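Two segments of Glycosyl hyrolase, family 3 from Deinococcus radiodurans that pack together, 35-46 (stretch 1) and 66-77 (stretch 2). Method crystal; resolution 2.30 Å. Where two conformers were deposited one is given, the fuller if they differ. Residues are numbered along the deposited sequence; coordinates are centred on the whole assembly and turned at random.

Stretch 1 (35-46) TAAYLREHGIGA
Stretch 2 66-77: DLREVMGEHALI

Two helix-to-strand units laid side by side illustrate how neighbouring helix-to-strand segments are held together: apolar side chains fill the space between the helices, and backbone atoms join the strands. Here helices 35-42 and 66-71 run in roughly the same direction, at 37° (signed crossing angle -37°) and 9.8 Å at closest approach, with Arg40 and Val70 in register (CA to CA 6.5 Å).

Val70 (chi1 t, 178°) covers the most surface. Val70 CG1 lies 3.7 Å from Ala36 O and 4.0 Å from Leu39 CB, while Val70 CG2 is 4.2 Å from Ala36 CB; one branched residue thus packs against successive turns of the facing helix. Leu39 (m, t) points toward the other stretch, and its CD1 meets CD2 of Leu67 (m, t) at 3.7 Å. Arg40, with chi1 off the wells at -149° followed by t, m and -73°, starts sideways but brings NH2 to 3.7 Å from Val70 CA, placing Val70 O over one guanidinium face.

Selenomethionine Met71 (m, t, p) carries the contact from helices to loop. Met71 CE sits against backbone, 3.2 Å from Ile44 O, 3.1 Å from Gly45 C and 3.2 Å from Ala46 N, a very tight fit.

Gly43 (61/38) and Gly72 (88/-172), both of positive phi, are the first residues after their helices to leave helical phi/psi, Gly43 in a Schellman motif and Gly72 opening a type I turn to Ala75. Gly45 (-109/-4) then presents its carbonyl, and Leu76 N donates to Gly45 O at 3.0 Å and 170°. Water 1 also donates weakly to Gly45 O, at 2.9 Å. Beyond, Ala46 (-145/139) and Leu76 (-107/115; m, t) form a parallel bridge, CA to CA 4.6 Å. Ala46 CA makes a CA-H...O contact with Leu76 O at 3.3 Å, and the CB atoms of Ala46 and Leu76 lie 4.0 Å apart on the same sheet face.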

# COMPACT_ATOMS: atom_id res chain seq x y z
N THR A 35 -5.13 11.75 -20.18
CA THR A 35 -5.09 11.14 -18.85
C THR A 35 -6.29 11.58 -18.02
O THR A 35 -6.92 10.75 -17.36
CB THR A 35 -3.75 11.43 -18.14
OG1 THR A 35 -2.67 10.93 -18.95
CG2 THR A 35 -3.68 10.76 -16.77
N ALA A 36 -6.64 12.86 -18.08
CA ALA A 36 -7.83 13.36 -17.40
C ALA A 36 -9.08 12.64 -17.90
O ALA A 36 -9.91 12.21 -17.10
CB ALA A 36 -7.97 14.86 -17.59
N ALA A 37 -9.21 12.52 -19.22
CA ALA A 37 -10.38 11.88 -19.83
C ALA A 37 -10.46 10.42 -19.35
O ALA A 37 -11.52 9.92 -19.01
CB ALA A 37 -10.30 11.94 -21.38
N TYR A 38 -9.31 9.77 -19.29
CA TYR A 38 -9.22 8.38 -18.87
C TYR A 38 -9.58 8.16 -17.37
O TYR A 38 -10.36 7.26 -17.06
CB TYR A 38 -7.81 7.91 -19.18
CG TYR A 38 -7.43 6.56 -18.67
CD1 TYR A 38 -7.77 5.41 -19.39
CD2 TYR A 38 -6.68 6.43 -17.50
CE1 TYR A 38 -7.41 4.16 -18.94
CE2 TYR A 38 -6.30 5.17 -17.03
CZ TYR A 38 -6.67 4.05 -17.77
OH TYR A 38 -6.30 2.81 -17.34
N LEU A 39 -9.03 8.97 -16.47
CA LEU A 39 -9.44 8.90 -15.06
C LEU A 39 -10.95 9.07 -14.89
O LEU A 39 -11.60 8.33 -14.14
CB LEU A 39 -8.72 9.97 -14.24
CG LEU A 39 -7.21 9.81 -14.07
CD1 LEU A 39 -6.54 11.12 -13.63
CD2 LEU A 39 -6.87 8.66 -13.12
N ARG A 40 -11.51 10.04 -15.60
CA ARG A 40 -12.90 10.37 -15.48
C ARG A 40 -13.75 9.23 -16.07
O ARG A 40 -14.69 8.75 -15.44
CB ARG A 40 -13.15 11.69 -16.20
CG ARG A 40 -14.22 12.52 -15.61
CD ARG A 40 -14.41 13.83 -16.41
NE ARG A 40 -13.60 14.96 -15.94
CZ ARG A 40 -13.85 15.63 -14.81
NH1 ARG A 40 -14.86 15.27 -14.01
NH2 ARG A 40 -13.09 16.66 -14.47
N GLU A 41 -13.37 8.77 -17.25
CA GLU A 41 -14.06 7.67 -17.94
C GLU A 41 -14.26 6.42 -17.07
O GLU A 41 -15.33 5.84 -17.09
CB GLU A 41 -13.28 7.30 -19.20
CG GLU A 41 -13.88 6.18 -20.02
CD GLU A 41 -13.27 6.09 -21.43
OE1 GLU A 41 -12.04 6.33 -21.59
OE2 GLU A 41 -14.04 5.78 -22.36
N HIS A 42 -13.25 6.02 -16.30
CA HIS A 42 -13.31 4.80 -15.52
C HIS A 42 -13.59 5.04 -14.04
O HIS A 42 -13.68 4.08 -13.28
CB HIS A 42 -12.00 3.98 -15.70
CG HIS A 42 -11.74 3.60 -17.12
ND1 HIS A 42 -12.54 2.70 -17.80
CD2 HIS A 42 -10.83 4.04 -18.02
CE1 HIS A 42 -12.10 2.58 -19.05
NE2 HIS A 42 -11.07 3.38 -19.20
N GLY A 43 -13.70 6.30 -13.65
CA GLY A 43 -13.92 6.67 -12.24
C GLY A 43 -12.78 6.22 -11.34
O GLY A 43 -13.00 5.78 -10.21
N ILE A 44 -11.55 6.29 -11.83
CA ILE A 44 -10.43 5.79 -11.07
C ILE A 44 -10.35 6.61 -9.76
O ILE A 44 -10.44 7.82 -9.79
CB ILE A 44 -9.11 5.93 -11.87
CG1 ILE A 44 -9.18 5.17 -13.21
CG2 ILE A 44 -7.88 5.59 -11.01
CD1 ILE A 44 -8.93 3.73 -13.12
N GLY A 45 -10.19 5.96 -8.63
CA GLY A 45 -10.24 6.70 -7.37
C GLY A 45 -8.89 6.81 -6.67
O GLY A 45 -8.79 7.48 -5.64
N ALA A 46 -7.85 6.18 -7.21
CA ALA A 46 -6.57 6.20 -6.53
C ALA A 46 -5.41 6.24 -7.52
O ALA A 46 -5.45 5.56 -8.54
CB ALA A 46 -6.45 5.02 -5.58
N ASP A 66 -4.94 19.38 -9.81
CA ASP A 66 -5.62 18.86 -11.00
C ASP A 66 -6.25 17.47 -10.75
O ASP A 66 -7.39 17.21 -11.15
CB ASP A 66 -4.66 18.82 -12.18
CG ASP A 66 -4.23 20.20 -12.64
OD1 ASP A 66 -4.83 21.23 -12.24
OD2 ASP A 66 -3.25 20.28 -13.41
N LEU A 67 -5.51 16.59 -10.08
CA LEU A 67 -5.99 15.24 -9.82
C LEU A 67 -7.19 15.26 -8.91
O LEU A 67 -8.13 14.51 -9.10
CB LEU A 67 -4.91 14.37 -9.20
CG LEU A 67 -3.84 13.90 -10.18
CD1 LEU A 67 -2.53 13.45 -9.42
CD2 LEU A 67 -4.42 12.81 -11.08
N ARG A 68 -7.15 16.15 -7.92
CA ARG A 68 -8.26 16.28 -7.02
C ARG A 68 -9.50 16.82 -7.75
O ARG A 68 -10.62 16.41 -7.44
CB ARG A 68 -7.89 17.18 -5.83
CG ARG A 68 -9.09 17.65 -5.01
CD ARG A 68 -9.85 16.48 -4.36
NE ARG A 68 -10.97 16.96 -3.56
CZ ARG A 68 -12.16 17.30 -4.06
NH1 ARG A 68 -12.40 17.23 -5.37
NH2 ARG A 68 -13.12 17.72 -3.24
N GLU A 69 -9.30 17.73 -8.70
CA GLU A 69 -10.41 18.29 -9.45
C GLU A 69 -11.06 17.23 -10.34
O GLU A 69 -12.28 17.13 -10.39
CB GLU A 69 -9.95 19.51 -10.27
CG GLU A 69 -10.99 20.02 -11.27
CD GLU A 69 -12.23 20.60 -10.60
OE1 GLU A 69 -12.14 21.01 -9.42
OE2 GLU A 69 -13.30 20.64 -11.26
N VAL A 70 -10.24 16.42 -11.01
CA VAL A 70 -10.74 15.37 -11.89
C VAL A 70 -11.38 14.22 -11.11
O VAL A 70 -12.45 13.77 -11.45
CB VAL A 70 -9.61 14.86 -12.83
CG1 VAL A 70 -10.09 13.71 -13.74
CG2 VAL A 70 -9.09 16.02 -13.67
N MSE A 71 -10.72 13.75 -10.04
CA MSE A 71 -11.16 12.55 -9.33
C MSE A 71 -12.25 12.78 -8.26
O MSE A 71 -12.95 11.84 -7.88
CB MSE A 71 -9.95 11.84 -8.70
CG MSE A 71 -8.87 11.44 -9.72
SE MSE A 71 -7.22 10.84 -8.85
CE MSE A 71 -7.81 9.09 -8.50
N GLY A 72 -12.39 14.01 -7.76
CA GLY A 72 -13.47 14.33 -6.82
C GLY A 72 -13.07 14.06 -5.38
O GLY A 72 -11.91 13.73 -5.08
N GLU A 73 -14.04 14.16 -4.48
CA GLU A 73 -13.76 14.18 -3.05
C GLU A 73 -13.16 12.92 -2.50
O GLU A 73 -12.52 12.98 -1.46
CB GLU A 73 -15.02 14.52 -2.23
CG GLU A 73 -16.19 13.55 -2.47
CD GLU A 73 -17.46 13.90 -1.66
OE1 GLU A 73 -17.36 14.17 -0.44
OE2 GLU A 73 -18.55 13.91 -2.26
N HIS A 74 -13.39 11.78 -3.15
CA HIS A 74 -12.84 10.50 -2.66
C HIS A 74 -11.38 10.23 -3.07
O HIS A 74 -10.80 9.20 -2.72
CB HIS A 74 -13.74 9.34 -3.11
CG HIS A 74 -15.17 9.51 -2.70
ND1 HIS A 74 -15.54 9.76 -1.40
CD2 HIS A 74 -16.32 9.50 -3.43
CE1 HIS A 74 -16.86 9.88 -1.33
NE2 HIS A 74 -17.35 9.72 -2.54
N ALA A 75 -10.78 11.16 -3.82
CA ALA A 75 -9.42 11.01 -4.33
C ALA A 75 -8.44 10.48 -3.28
O ALA A 75 -8.31 11.05 -2.19
CB ALA A 75 -8.91 12.35 -4.88
N LEU A 76 -7.77 9.38 -3.61
CA LEU A 76 -6.57 8.97 -2.87
C LEU A 76 -5.36 9.25 -3.77
O LEU A 76 -5.22 8.68 -4.86
CB LEU A 76 -6.63 7.51 -2.43
CG LEU A 76 -7.76 7.21 -1.42
CD1 LEU A 76 -8.10 5.69 -1.36
CD2 LEU A 76 -7.47 7.77 -0.00
N ILE A 77 -4.52 10.18 -3.32
CA ILE A 77 -3.34 10.58 -4.05
C ILE A 77 -2.13 10.21 -3.19
O ILE A 77 -1.82 10.87 -2.17
CB ILE A 77 -3.35 12.08 -4.45
CG1 ILE A 77 -4.56 12.36 -5.34
CG2 ILE A 77 -2.07 12.41 -5.25
CD1 ILE A 77 -4.99 13.83 -5.46
O HOH W 1 -10.53 6.02 -3.87